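Local coordinates for uncharacterized protein YLR301W (Saccharomyces cerevisiae, PDB 3RBY) that is of unknown function and non-essential, but interacts with the kinase HRR25 and may interact with SEC72, at residues 156-170 / 231-244. Residues are numbered along the deposited sequence; the frame is centred on the assembly and turned at random.
Sequences SIVLKVTDEAYDGLV and VTSNGLNWEVIEYH
The indole of Trp238 lies across strand 156-161 and extends to the next strand, one face taking the CG2 methyl of Val161 over its six-membered ring in a CH-pi contact, although the exact placing of that methyl is doubtful. CZ3, at the end of the indole, comes 3.4 Å from Gly168 C and 3.9 Å from Val170 CG2, and a CB on Gly168 would run into the ring. With CG beside its own backbone N (chi1 -61°), the ring leans over strand 156-161, while NE1 is satisfied by the carbonyl oxygen of Lys217. Replacing Trp238 by an alanine would take away the indole, and is likely to open a gap beside Val161 and Gly168 and leave the Lys217 carbonyl without this donor. Leu236 continues the apolar row, packing beside Val161 and bringing its CD2 methyl 3.8 Å from Tyr166 CD2. This is antiparallel pairing within the second beta-sheet of the protein, in which the C-terminal strand 236-244 lies between strand 156-161 and strand 230-233. A classic beta bulge shifts the register by one residue: Ile241 and Glu242 both face Val158, whose O accepts from Ile241 N at 2.9 Å and only weakly from Glu242 N. Ile241, with CG1 wedged between backbone N and carbonyl carbon (chi1 67°), lays its CD1 methyl against Val158 CG1 and Lys160 CD. On the sheet face of Val158, Ser156 OG donates to Glu242 OE2 at 2.9 Å, approaching from above the carboxylate plane; Ser28 OG and Asp30 N also bind this carboxylate, so three bonds fix the rotation of a buried group. Where strand 156-161 gives way to its loop, a water accepts from Asn237 N at 3.0 Å and donates to Asp163 OD2 at 2.7 Å, tying the 162-165 loop to strand 236-244.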
loop_
_atom_site.group_PDB
_atom_site.type_symbol
_atom_site.label_atom_id
_atom_site.label_comp_id
_atom_site.label_asym_id
_atom_site.label_seq_id
_atom_site.Cartn_x
_atom_site.Cartn_y
_atom_site.Cartn_z
ATOM N N SER A 156 13.340 18.936 -1.026
ATOM C CA SER A 156 13.061 18.632 -2.429
ATOM C C SER A 156 14.183 19.232 -3.264
ATOM O O SER A 156 14.279 20.460 -3.405
ATOM C CB SER A 156 11.703 19.205 -2.832
ATOM O OG SER A 156 11.368 18.884 -4.177
ATOM N N ILE A 157 15.030 18.360 -3.810
ATOM C CA ILE A 157 16.262 18.783 -4.481
ATOM C C ILE A 157 16.430 18.065 -5.816
ATOM O O ILE A 157 16.252 16.852 -5.901
ATOM C CB ILE A 157 17.511 18.539 -3.589
ATOM C CG1 ILE A 157 17.390 19.324 -2.270
ATOM C CG2 ILE A 157 18.790 18.925 -4.328
ATOM C CD1 ILE A 157 18.464 18.986 -1.230
ATOM N N VAL A 158 16.745 18.816 -6.867
ATOM C CA VAL A 158 16.904 18.223 -8.186
ATOM C C VAL A 158 18.206 18.712 -8.825
ATOM O O VAL A 158 18.488 19.918 -8.813
ATOM C CB VAL A 158 15.708 18.558 -9.103
ATOM C CG1 VAL A 158 15.828 17.853 -10.457
ATOM C CG2 VAL A 158 14.394 18.177 -8.429
ATOM N N LEU A 159 19.006 17.775 -9.347
ATOM C CA LEU A 159 20.192 18.114 -10.134
ATOM C C LEU A 159 20.005 17.616 -11.557
ATOM O O LEU A 159 19.420 16.551 -11.798
ATOM C CB LEU A 159 21.479 17.548 -9.539
ATOM C CG LEU A 159 21.973 18.202 -8.243
ATOM C CD1 LEU A 159 21.132 17.745 -7.063
ATOM C CD2 LEU A 159 23.423 17.845 -8.005
ATOM N N LYS A 160 20.486 18.417 -12.499
ATOM C CA LYS A 160 20.364 18.103 -13.909
ATOM C C LYS A 160 21.735 18.166 -14.574
ATOM O O LYS A 160 22.525 19.088 -14.338
ATOM C CB LYS A 160 19.419 19.102 -14.570
ATOM C CG LYS A 160 18.911 18.716 -15.953
ATOM C CD LYS A 160 17.831 19.734 -16.381
ATOM C CE LYS A 160 17.275 19.454 -17.784
ATOM N NZ LYS A 160 18.286 19.696 -18.851
ATOM N N VAL A 161 22.008 17.184 -15.421
ATOM C CA VAL A 161 23.308 17.090 -16.074
ATOM C C VAL A 161 23.477 18.218 -17.070
ATOM O O VAL A 161 22.591 18.464 -17.909
ATOM C CB VAL A 161 23.498 15.725 -16.785
ATOM C CG1 VAL A 161 24.149 15.892 -18.144
ATOM C CG2 VAL A 161 24.328 14.814 -15.923
ATOM N N THR A 162 24.632 18.879 -17.005
ATOM C CA THR A 162 24.974 19.966 -17.920
ATOM C C THR A 162 26.193 19.609 -18.777
ATOM O O THR A 162 27.225 20.277 -18.725
ATOM C CB THR A 162 25.258 21.276 -17.161
ATOM O OG1 THR A 162 26.407 21.105 -16.321
ATOM C CG2 THR A 162 24.062 21.664 -16.304
ATOM N N ASP A 163 26.052 18.546 -19.562
ATOM C CA ASP A 163 27.093 18.047 -20.449
ATOM C C ASP A 163 26.391 17.709 -21.762
ATOM O O ASP A 163 25.236 17.276 -21.757
ATOM C CB ASP A 163 27.740 16.801 -19.837
ATOM C CG ASP A 163 28.935 16.310 -20.628
ATOM O OD1 ASP A 163 28.739 15.826 -21.770
ATOM O OD2 ASP A 163 30.071 16.397 -20.098
ATOM N N GLU A 164 27.051 17.939 -22.889
ATOM C CA GLU A 164 26.390 17.749 -24.174
ATOM C C GLU A 164 26.270 16.274 -24.524
ATOM O O GLU A 164 25.384 15.876 -25.278
ATOM C CB GLU A 164 27.130 18.508 -25.283
ATOM C CG GLU A 164 28.657 18.469 -25.174
ATOM C CD GLU A 164 29.366 18.772 -26.500
ATOM O OE1 GLU A 164 30.504 18.283 -26.682
ATOM O OE2 GLU A 164 28.797 19.490 -27.358
ATOM N N ALA A 165 27.172 15.467 -23.972
ATOM C CA ALA A 165 27.216 14.036 -24.264
ATOM C C ALA A 165 26.269 13.196 -23.397
ATOM O O ALA A 165 26.132 11.981 -23.617
ATOM C CB ALA A 165 28.646 13.518 -24.140
ATOM N N TYR A 166 25.622 13.834 -22.420
ATOM C CA TYR A 166 24.811 13.099 -21.449
ATOM C C TYR A 166 23.478 13.740 -21.143
ATOM O O TYR A 166 23.347 14.965 -21.151
ATOM C CB TYR A 166 25.545 12.994 -20.123
ATOM C CG TYR A 166 26.699 12.036 -20.102
ATOM C CD1 TYR A 166 26.503 10.691 -19.806
ATOM C CD2 TYR A 166 27.991 12.477 -20.346
ATOM C CE1 TYR A 166 27.563 9.809 -19.772
ATOM C CE2 TYR A 166 29.058 11.610 -20.307
ATOM C CZ TYR A 166 28.841 10.274 -20.022
ATOM O OH TYR A 166 29.909 9.401 -19.985
ATOM N N ASP A 167 22.496 12.889 -20.856
ATOM C CA ASP A 167 21.272 13.294 -20.181
ATOM C C ASP A 167 21.274 12.725 -18.758
ATOM O O ASP A 167 21.701 11.588 -18.543
ATOM C CB ASP A 167 20.053 12.792 -20.944
ATOM C CG ASP A 167 19.863 13.502 -22.265
ATOM O OD1 ASP A 167 19.405 12.846 -23.223
ATOM O OD2 ASP A 167 20.165 14.708 -22.341
ATOM N N GLY A 168 20.799 13.507 -17.788
ATOM C CA GLY A 168 20.775 13.042 -16.413
ATOM C C GLY A 168 19.957 13.894 -15.459
ATOM O O GLY A 168 19.954 15.126 -15.553
ATOM N N LEU A 169 19.274 13.231 -14.521
ATOM C CA LEU A 169 18.427 13.899 -13.537
ATOM C C LEU A 169 18.525 13.127 -12.229
ATOM O O LEU A 169 18.368 11.901 -12.211
ATOM C CB LEU A 169 16.974 13.851 -14.008
ATOM C CG LEU A 169 16.064 15.082 -14.038
ATOM C CD1 LEU A 169 14.713 14.749 -13.450
ATOM C CD2 LEU A 169 16.684 16.281 -13.347
ATOM N N VAL A 170 18.778 13.826 -11.133
ATOM C CA VAL A 170 18.679 13.211 -9.816
ATOM C C VAL A 170 17.638 13.983 -9.008
ATOM O O VAL A 170 17.669 15.217 -8.961
ATOM C CB VAL A 170 20.044 13.168 -9.101
ATOM C CG1 VAL A 170 19.892 12.666 -7.663
ATOM C CG2 VAL A 170 20.979 12.258 -9.860
ATOM N N VAL A 231 27.709 21.100 -9.522
ATOM C CA VAL A 231 28.333 20.005 -8.810
ATOM C C VAL A 231 29.028 19.109 -9.813
ATOM O O VAL A 231 28.408 18.667 -10.791
ATOM C CB VAL A 231 27.306 19.201 -8.009
ATOM C CG1 VAL A 231 27.977 18.010 -7.338
ATOM C CG2 VAL A 231 26.640 20.108 -6.985
ATOM N N THR A 232 30.312 18.848 -9.574
ATOM C CA THR A 232 31.081 17.977 -10.461
ATOM C C THR A 232 31.424 16.641 -9.791
ATOM O O THR A 232 32.059 16.590 -8.722
ATOM C CB THR A 232 32.356 18.665 -10.990
ATOM O OG1 THR A 232 32.008 19.898 -11.634
ATOM C CG2 THR A 232 33.078 17.751 -11.986
ATOM N N SER A 233 30.981 15.565 -10.429
ATOM C CA SER A 233 31.254 14.212 -9.960
ATOM C C SER A 233 32.055 13.481 -11.035
ATOM O O SER A 233 31.499 13.097 -12.073
ATOM C CB SER A 233 29.946 13.462 -9.684
ATOM O OG SER A 233 30.202 12.188 -9.130
ATOM N N ASN A 234 33.356 13.300 -10.795
ATOM C CA ASN A 234 34.225 12.604 -11.748
ATOM C C ASN A 234 34.143 13.194 -13.153
ATOM O O ASN A 234 33.836 12.491 -14.125
ATOM C CB ASN A 234 33.911 11.096 -11.781
ATOM C CG ASN A 234 34.567 10.340 -10.631
ATOM O OD1 ASN A 234 33.884 9.740 -9.800
ATOM N ND2 ASN A 234 35.902 10.362 -10.585
ATOM N N GLY A 235 34.397 14.492 -13.254
ATOM C CA GLY A 235 34.385 15.158 -14.547
ATOM C C GLY A 235 33.017 15.469 -15.146
ATOM O O GLY A 235 32.933 16.233 -16.118
ATOM N N LEU A 236 31.947 14.892 -14.590
ATOM C CA LEU A 236 30.590 15.210 -15.052
ATOM C C LEU A 236 29.955 16.339 -14.220
ATOM O O LEU A 236 29.869 16.260 -12.984
ATOM C CB LEU A 236 29.697 13.975 -15.022
ATOM C CG LEU A 236 28.988 13.588 -16.328
ATOM C CD1 LEU A 236 27.509 13.411 -16.099
ATOM C CD2 LEU A 236 29.221 14.588 -17.446
ATOM N N ASN A 237 29.524 17.395 -14.908
ATOM C CA ASN A 237 28.897 18.540 -14.250
ATOM C C ASN A 237 27.385 18.400 -14.166
ATOM O O ASN A 237 26.723 17.982 -15.119
ATOM C CB ASN A 237 29.258 19.836 -14.962
ATOM C CG ASN A 237 30.731 20.165 -14.853
ATOM O OD1 ASN A 237 31.457 19.545 -14.076
ATOM N ND2 ASN A 237 31.182 21.150 -15.625
ATOM N N TRP A 238 26.852 18.730 -13.002
ATOM C CA TRP A 238 25.421 18.801 -12.824
ATOM C C TRP A 238 25.115 20.172 -12.289
ATOM O O TRP A 238 25.938 20.753 -11.576
ATOM C CB TRP A 238 24.956 17.776 -11.800
ATOM C CG TRP A 238 25.256 16.380 -12.198
ATOM C CD1 TRP A 238 26.494 15.793 -12.296
ATOM C CD2 TRP A 238 24.302 15.376 -12.552
ATOM N NE1 TRP A 238 26.360 14.483 -12.702
ATOM C CE2 TRP A 238 25.026 14.199 -12.860
ATOM C CE3 TRP A 238 22.908 15.356 -12.641
ATOM C CZ2 TRP A 238 24.393 13.010 -13.243
ATOM C CZ3 TRP A 238 22.277 14.183 -13.030
ATOM C CH2 TRP A 238 23.022 13.022 -13.326
ATOM N N GLU A 239 23.925 20.669 -12.618
ATOM C CA GLU A 239 23.422 21.918 -12.068
ATOM C C GLU A 239 22.275 21.613 -11.103
ATOM O O GLU A 239 21.381 20.816 -11.417
ATOM C CB GLU A 239 22.932 22.831 -13.204
ATOM C CG GLU A 239 22.650 24.271 -12.771
ATOM C CD GLU A 239 21.837 25.058 -13.805
ATOM O OE1 GLU A 239 21.293 26.135 -13.440
ATOM O OE2 GLU A 239 21.733 24.593 -14.974
ATOM N N VAL A 240 22.308 22.224 -9.924
ATOM C CA VAL A 240 21.180 22.159 -8.994
ATOM C C VAL A 240 20.066 23.063 -9.515
ATOM O O VAL A 240 20.149 24.291 -9.377
ATOM C CB VAL A 240 21.570 22.676 -7.600
ATOM C CG1 VAL A 240 20.319 22.770 -6.716
ATOM C CG2 VAL A 240 22.640 21.785 -6.961
ATOM N N ILE A 241 19.028 22.485 -10.111
ATOM C CA ILE A 241 17.961 23.320 -10.694
ATOM C C ILE A 241 16.786 23.533 -9.739
ATOM O O ILE A 241 15.824 24.257 -10.045
ATOM C CB ILE A 241 17.458 22.739 -12.022
ATOM C CG1 ILE A 241 16.742 21.400 -11.766
ATOM C CG2 ILE A 241 18.620 22.568 -12.995
ATOM C CD1 ILE A 241 16.044 20.789 -13.005
ATOM N N GLU A 242 16.865 22.881 -8.586
ATOM C CA GLU A 242 15.854 23.008 -7.546
ATOM C C GLU A 242 16.512 22.706 -6.192
ATOM O O GLU A 242 17.257 21.715 -6.047
ATOM C CB GLU A 242 14.683 22.048 -7.809
ATOM C CG GLU A 242 13.583 22.117 -6.742
ATOM C CD GLU A 242 12.403 21.187 -7.028
ATOM O OE1 GLU A 242 12.328 20.611 -8.141
ATOM O OE2 GLU A 242 11.540 21.028 -6.136
ATOM N N TYR A 243 16.255 23.562 -5.207
ATOM C CA TYR A 243 16.812 23.365 -3.878
ATOM C C TYR A 243 15.886 23.884 -2.774
ATOM O O TYR A 243 16.088 24.983 -2.247
ATOM C CB TYR A 243 18.188 24.032 -3.775
ATOM C CG TYR A 243 19.048 23.477 -2.656
ATOM C CD1 TYR A 243 19.773 22.301 -2.835
ATOM C CD2 TYR A 243 19.134 24.122 -1.423
ATOM C CE1 TYR A 243 20.567 21.777 -1.818
ATOM C CE2 TYR A 243 19.930 23.606 -0.389
ATOM C CZ TYR A 243 20.645 22.433 -0.596
ATOM O OH TYR A 243 21.441 21.914 0.415
ATOM N N HIS A 244 14.874 23.093 -2.424
ATOM C CA HIS A 244 14.023 23.422 -1.282
ATOM C C HIS A 244 14.453 22.607 -0.071
ATOM O O HIS A 244 14.001 21.474 0.112
ATOM C CB HIS A 244 12.542 23.147 -1.586
ATOM C CG HIS A 244 12.032 23.858 -2.795
ATOM N ND1 HIS A 244 11.939 25.235 -2.863
ATOM C CD2 HIS A 244 11.580 23.393 -3.984
ATOM C CE1 HIS A 244 11.453 25.583 -4.039
ATOM N NE2 HIS A 244 11.222 24.482 -4.741
HETATM O O HOH W 1 30.403 17.623 -17.743
#